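Local coordinates for Glyoxalase/Bleomycin resistance protein (Bacillus cereus ATCC 14579, PDB 1XQA), which is of unknown function but binds magnesium and is probably a metal-dependent enzyme of the glyoxalase/bleomycin resistance/dioxygenase superfamily, at residues Met2-Leu7 against Asp44-Thr49; Leu9-Val14 against Leu48-Gly53. All blocks are in the same frame, centred on the assembly; numbering follows the deposited sequence.

Contact 1. Residues Met2-Leu7 against Asp44-Thr49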
# COMPACT_ATOMS: atom_id res chain seq x y z
N MSE A 2 10.18 13.58 -25.34
CA MSE A 2 9.79 13.50 -23.92
C MSE A 2 9.82 12.10 -23.35
O MSE A 2 9.54 11.90 -22.17
CB MSE A 2 8.39 14.03 -23.72
CG MSE A 2 8.17 15.41 -24.21
SE MSE A 2 6.27 15.45 -24.35
CE MSE A 2 5.82 15.84 -22.46
N GLY A 3 10.12 11.13 -24.20
CA GLY A 3 10.41 9.80 -23.73
C GLY A 3 9.21 8.95 -23.38
O GLY A 3 8.12 9.13 -23.91
N ILE A 4 9.44 8.02 -22.47
CA ILE A 4 8.47 6.97 -22.19
C ILE A 4 7.76 7.30 -20.89
O ILE A 4 8.39 7.37 -19.83
CB ILE A 4 9.19 5.62 -22.10
CG1 ILE A 4 9.85 5.30 -23.45
CG2 ILE A 4 8.22 4.53 -21.75
CD1 ILE A 4 11.18 4.58 -23.33
N LYS A 5 6.45 7.51 -20.97
CA LYS A 5 5.68 7.96 -19.81
C LYS A 5 4.39 7.18 -19.53
O LYS A 5 3.65 7.51 -18.61
CB LYS A 5 5.37 9.47 -19.94
CG LYS A 5 6.61 10.37 -19.83
CD LYS A 5 7.21 10.32 -18.42
CE LYS A 5 8.31 11.36 -18.24
NZ LYS A 5 9.45 11.23 -19.19
N HIS A 6 4.13 6.15 -20.34
CA HIS A 6 2.95 5.30 -20.15
C HIS A 6 3.23 3.84 -20.51
O HIS A 6 3.93 3.55 -21.50
CB HIS A 6 1.82 5.85 -21.02
CG HIS A 6 0.57 5.02 -21.02
ND1 HIS A 6 -0.02 4.55 -19.86
CD2 HIS A 6 -0.23 4.63 -22.03
CE1 HIS A 6 -1.11 3.88 -20.17
NE2 HIS A 6 -1.27 3.91 -21.48
N LEU A 7 2.69 2.93 -19.70
CA LEU A 7 2.66 1.52 -20.03
C LEU A 7 1.23 1.06 -19.76
O LEU A 7 0.69 1.31 -18.69
CB LEU A 7 3.63 0.73 -19.13
CG LEU A 7 3.78 -0.79 -19.35
CD1 LEU A 7 4.53 -1.05 -20.66
CD2 LEU A 7 4.53 -1.43 -18.17
N ASP A 44 6.99 10.14 -9.97
CA ASP A 44 7.53 10.96 -11.06
C ASP A 44 6.51 11.22 -12.17
O ASP A 44 6.84 11.80 -13.19
CB ASP A 44 8.75 10.28 -11.67
CG ASP A 44 10.06 10.86 -11.18
OD1 ASP A 44 10.16 12.10 -11.01
OD2 ASP A 44 11.00 10.07 -10.97
N GLY A 45 5.29 10.75 -11.99
CA GLY A 45 4.26 10.99 -13.00
C GLY A 45 4.16 9.96 -14.12
O GLY A 45 3.41 10.15 -15.07
N PHE A 46 4.92 8.87 -14.03
CA PHE A 46 4.75 7.78 -14.99
C PHE A 46 3.35 7.20 -14.80
O PHE A 46 2.90 7.06 -13.65
CB PHE A 46 5.80 6.68 -14.78
CG PHE A 46 5.88 5.68 -15.91
CD1 PHE A 46 6.78 5.85 -16.95
CD2 PHE A 46 5.05 4.55 -15.92
CE1 PHE A 46 6.86 4.91 -17.99
CE2 PHE A 46 5.11 3.62 -16.96
CZ PHE A 46 6.02 3.80 -17.99
N ILE A 47 2.67 6.89 -15.90
CA ILE A 47 1.32 6.33 -15.85
C ILE A 47 1.34 4.85 -16.22
O ILE A 47 1.62 4.50 -17.36
CB ILE A 47 0.35 7.04 -16.83
CG1 ILE A 47 0.38 8.56 -16.64
CG2 ILE A 47 -1.09 6.46 -16.74
CD1 ILE A 47 -0.16 9.02 -15.36
N LEU A 48 1.02 4.00 -15.26
CA LEU A 48 0.89 2.57 -15.51
C LEU A 48 -0.56 2.17 -15.44
O LEU A 48 -1.15 2.16 -14.35
CB LEU A 48 1.69 1.78 -14.46
CG LEU A 48 1.50 0.25 -14.47
CD1 LEU A 48 2.13 -0.32 -15.70
CD2 LEU A 48 2.11 -0.37 -13.21
N THR A 49 -1.19 1.89 -16.58
CA THR A 49 -2.56 1.43 -16.54
C THR A 49 -2.62 -0.09 -16.54
O THR A 49 -1.87 -0.76 -17.25
CB THR A 49 -3.40 2.03 -17.69
OG1 THR A 49 -2.71 1.84 -18.93
CG2 THR A 49 -3.57 3.51 -17.50

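Contact 2. Residues Leu9-Val14 against Leu48-Gly53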
# COMPACT_ATOMS: atom_id res chain seq x y z
N LEU A 9 -0.41 -2.22 -19.14
CA LEU A 9 -0.03 -3.57 -18.78
C LEU A 9 -1.25 -4.43 -18.64
O LEU A 9 -2.06 -4.23 -17.73
CB LEU A 9 0.71 -3.52 -17.44
CG LEU A 9 1.45 -4.76 -16.99
CD1 LEU A 9 2.61 -5.10 -17.94
CD2 LEU A 9 1.98 -4.46 -15.61
N THR A 10 -1.43 -5.35 -19.59
CA THR A 10 -2.53 -6.30 -19.54
C THR A 10 -2.27 -7.27 -18.39
O THR A 10 -1.15 -7.79 -18.24
CB THR A 10 -2.67 -7.06 -20.86
OG1 THR A 10 -2.55 -6.16 -21.97
CG2 THR A 10 -4.03 -7.77 -20.93
N VAL A 11 -3.30 -7.48 -17.56
CA VAL A 11 -3.20 -8.40 -16.43
C VAL A 11 -4.40 -9.34 -16.29
O VAL A 11 -5.50 -9.09 -16.81
CB VAL A 11 -2.96 -7.66 -15.08
CG1 VAL A 11 -1.64 -6.90 -15.10
CG2 VAL A 11 -4.13 -6.72 -14.78
N ALA A 12 -4.17 -10.44 -15.58
CA ALA A 12 -5.20 -11.43 -15.30
C ALA A 12 -6.21 -10.91 -14.28
O ALA A 12 -7.36 -11.31 -14.27
CB ALA A 12 -4.57 -12.73 -14.79
N ASP A 13 -5.76 -10.01 -13.41
CA ASP A 13 -6.59 -9.57 -12.30
C ASP A 13 -6.11 -8.18 -11.92
O ASP A 13 -5.03 -8.04 -11.35
CB ASP A 13 -6.42 -10.53 -11.12
CG ASP A 13 -7.28 -10.17 -9.91
OD1 ASP A 13 -7.75 -9.00 -9.79
OD2 ASP A 13 -7.49 -11.06 -9.06
N VAL A 14 -6.91 -7.17 -12.27
CA VAL A 14 -6.54 -5.77 -12.03
C VAL A 14 -6.51 -5.47 -10.53
O VAL A 14 -5.58 -4.84 -10.03
CB VAL A 14 -7.53 -4.84 -12.77
CG1 VAL A 14 -7.40 -3.39 -12.30
CG2 VAL A 14 -7.30 -4.94 -14.25
N LEU A 48 1.02 4.00 -15.26
CA LEU A 48 0.89 2.57 -15.51
C LEU A 48 -0.56 2.17 -15.44
O LEU A 48 -1.15 2.16 -14.35
CB LEU A 48 1.69 1.78 -14.46
CG LEU A 48 1.50 0.25 -14.47
CD1 LEU A 48 2.13 -0.32 -15.70
CD2 LEU A 48 2.11 -0.37 -13.21
N THR A 49 -1.19 1.89 -16.58
CA THR A 49 -2.56 1.43 -16.54
C THR A 49 -2.62 -0.09 -16.54
O THR A 49 -1.87 -0.76 -17.25
CB THR A 49 -3.40 2.03 -17.69
OG1 THR A 49 -2.71 1.84 -18.93
CG2 THR A 49 -3.57 3.51 -17.50
N LEU A 50 -3.49 -0.63 -15.70
CA LEU A 50 -3.65 -2.07 -15.60
C LEU A 50 -4.96 -2.39 -16.27
O LEU A 50 -5.97 -1.77 -15.96
CB LEU A 50 -3.70 -2.49 -14.13
CG LEU A 50 -2.54 -2.12 -13.20
CD1 LEU A 50 -2.98 -2.33 -11.75
CD2 LEU A 50 -1.28 -2.95 -13.51
N MSE A 51 -4.96 -3.34 -17.19
CA MSE A 51 -6.14 -3.63 -17.98
C MSE A 51 -6.40 -5.13 -17.96
O MSE A 51 -5.52 -5.92 -18.30
CB MSE A 51 -5.97 -3.12 -19.41
CG MSE A 51 -7.15 -3.40 -20.30
SE MSE A 51 -7.04 -2.46 -22.02
CE MSE A 51 -6.88 -0.66 -21.40
N LYS A 52 -7.60 -5.53 -17.55
CA LYS A 52 -7.96 -6.94 -17.54
C LYS A 52 -7.87 -7.50 -18.95
O LYS A 52 -8.33 -6.87 -19.92
CB LYS A 52 -9.38 -7.17 -17.02
CG LYS A 52 -9.63 -8.59 -16.51
CD LYS A 52 -11.12 -8.85 -16.34
CE LYS A 52 -11.38 -10.15 -15.61
NZ LYS A 52 -12.83 -10.55 -15.69
N GLY A 53 -7.27 -8.68 -19.06
CA GLY A 53 -7.24 -9.40 -20.32
C GLY A 53 -7.50 -10.87 -20.11
O GLY A 53 -7.47 -11.37 -18.98
O HOH W 1 -7.99 -13.05 -16.34

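Contact 1. Residues Met2-Leu7 against Asp44-Thr49
Strands 6-11 and 47-52 begin to run parallel here, with His-6 level with Ile-47 and Leu-7 with Leu-48 (CA to CA 4.7 Å in the first pair), while the loops before them diverge. This is the start of the edge pairing in the first four-stranded sheet of the glyoxalase (VOC) fold. The ladder passes from Ile-47 N to Lys-5 O, from Leu-7 N to Ile-47 O, and from Thr-49 N to Leu-7 O. Ile-47 O takes a second donor: with CG anti to the backbone N (chi1 175°), the His-6 ring swings over the neighbouring strand, and its ND1 reaches Ile-47 O at 3.0 Å. That oxygen lies near the imidazole plane, which helps fix chi2; ND1 stands above the carbonyl plane because Leu-7 N already comes in nearly along the C=O axis. Ile-47, on the same face of the sheet, also touches Val-39 and Arg-41 of strand 37-41, on the other flank of strand 47-52. Phe-46, its CG also anti to the backbone N, turns one ring face to the backbone of Lys-5 and His-6, Lys-5 C being 3.7 Å from its CE1. Ile-4 CG2 touches this ring at CE1, and Leu-7 CB meets its edge at CE2. On the face of Leu-7 and Leu-48 the two side chains run side by side, their methyls Leu-7 CD2 and Leu-48 CD1 3.6 Å apart.

Contact 2. Residues Leu9-Val14 against Leu48-Gly53
Met-51 O is gripped twice: Val-11 N donates to it at 2.8 Å in a nearly straight bond (167° at the hydrogen), and the CA-H of Thr-10 adds a contact, with Thr-10 CA 3.3 Å from Met-51 O. In the same parallel ladder Leu-9 N donates to Thr-49 O and Met-51 N to Leu-9 O, and Val-11 O closes it, taking Gly-53 N in its carbonyl plane and the CA-H of Lys-52. The bond to Thr-49 O runs nearly along the C=O axis, whereas Met-51 N and Val-11 N stand above the planes of the carbonyls they meet, on strands that cross at -36°. Just beyond the last rung, one water donates to both Ala-12 O and Gly-53 O and bridges them.

Strand 6-11, at the sheet edge within this chain, helix 14-25 and strand 47-52 are parts of one βαβββ module of the VOC fold. Leu-9, Val-11 and Leu-50 share a buried face. Leu-9 extends with CG anti to the backbone N (chi1 -168°) and lies alongside Leu-50, their CD2 methyls 4.2 Å apart; its CB also meets Leu-48 CD1, across which it passes obliquely. Val-11 CG1 approaches the same Leu-50 CD2. Val-14, the first residue of helix 14-25, sets CG2 on the facing backbone, 3.4 Å from Lys-52 N. Asp-13 is the N-cap, its OD1 accepting from Ala-16 N. On the face of Thr-10 and Met-51, Thr-10 CG2 lies 3.7 Å from Gly-53 CA, close against the glycine backbone. Main-chain polar bonding thus joins the strands, while apolar packing seats the helix: Leu-50 meets Ala-17 and Leu-21, Leu-48 also meets Leu-21, and Leu-9 packs on Tyr-58 and Phe-62.

How the contacts relate
Contacts 1 and 2 are successive sections of one parallel pairing, strand 6-11 beside strand 47-52, with centres about 15 Å apart. Contact 1 comes first along both strands, at the end where the pairing opens, and contact 2 follows toward helix 14-25; Leu-48 and Thr-49 belong to both. Between the paired strands the chain forms that helix and strands 28-33 and 37-41, so the pairing brings the first strand back beside the fourth, at the edge of a sheet of order 1-4-3-2. A second sheet of the same order contains strands 64-67 and 107-112, as in the paired βαβββ modules of the VOC fold. The magnesium ligands His-63 and Glu-110 lie outside both contacts, the ion about 12 Å from the Leu-7 side chain.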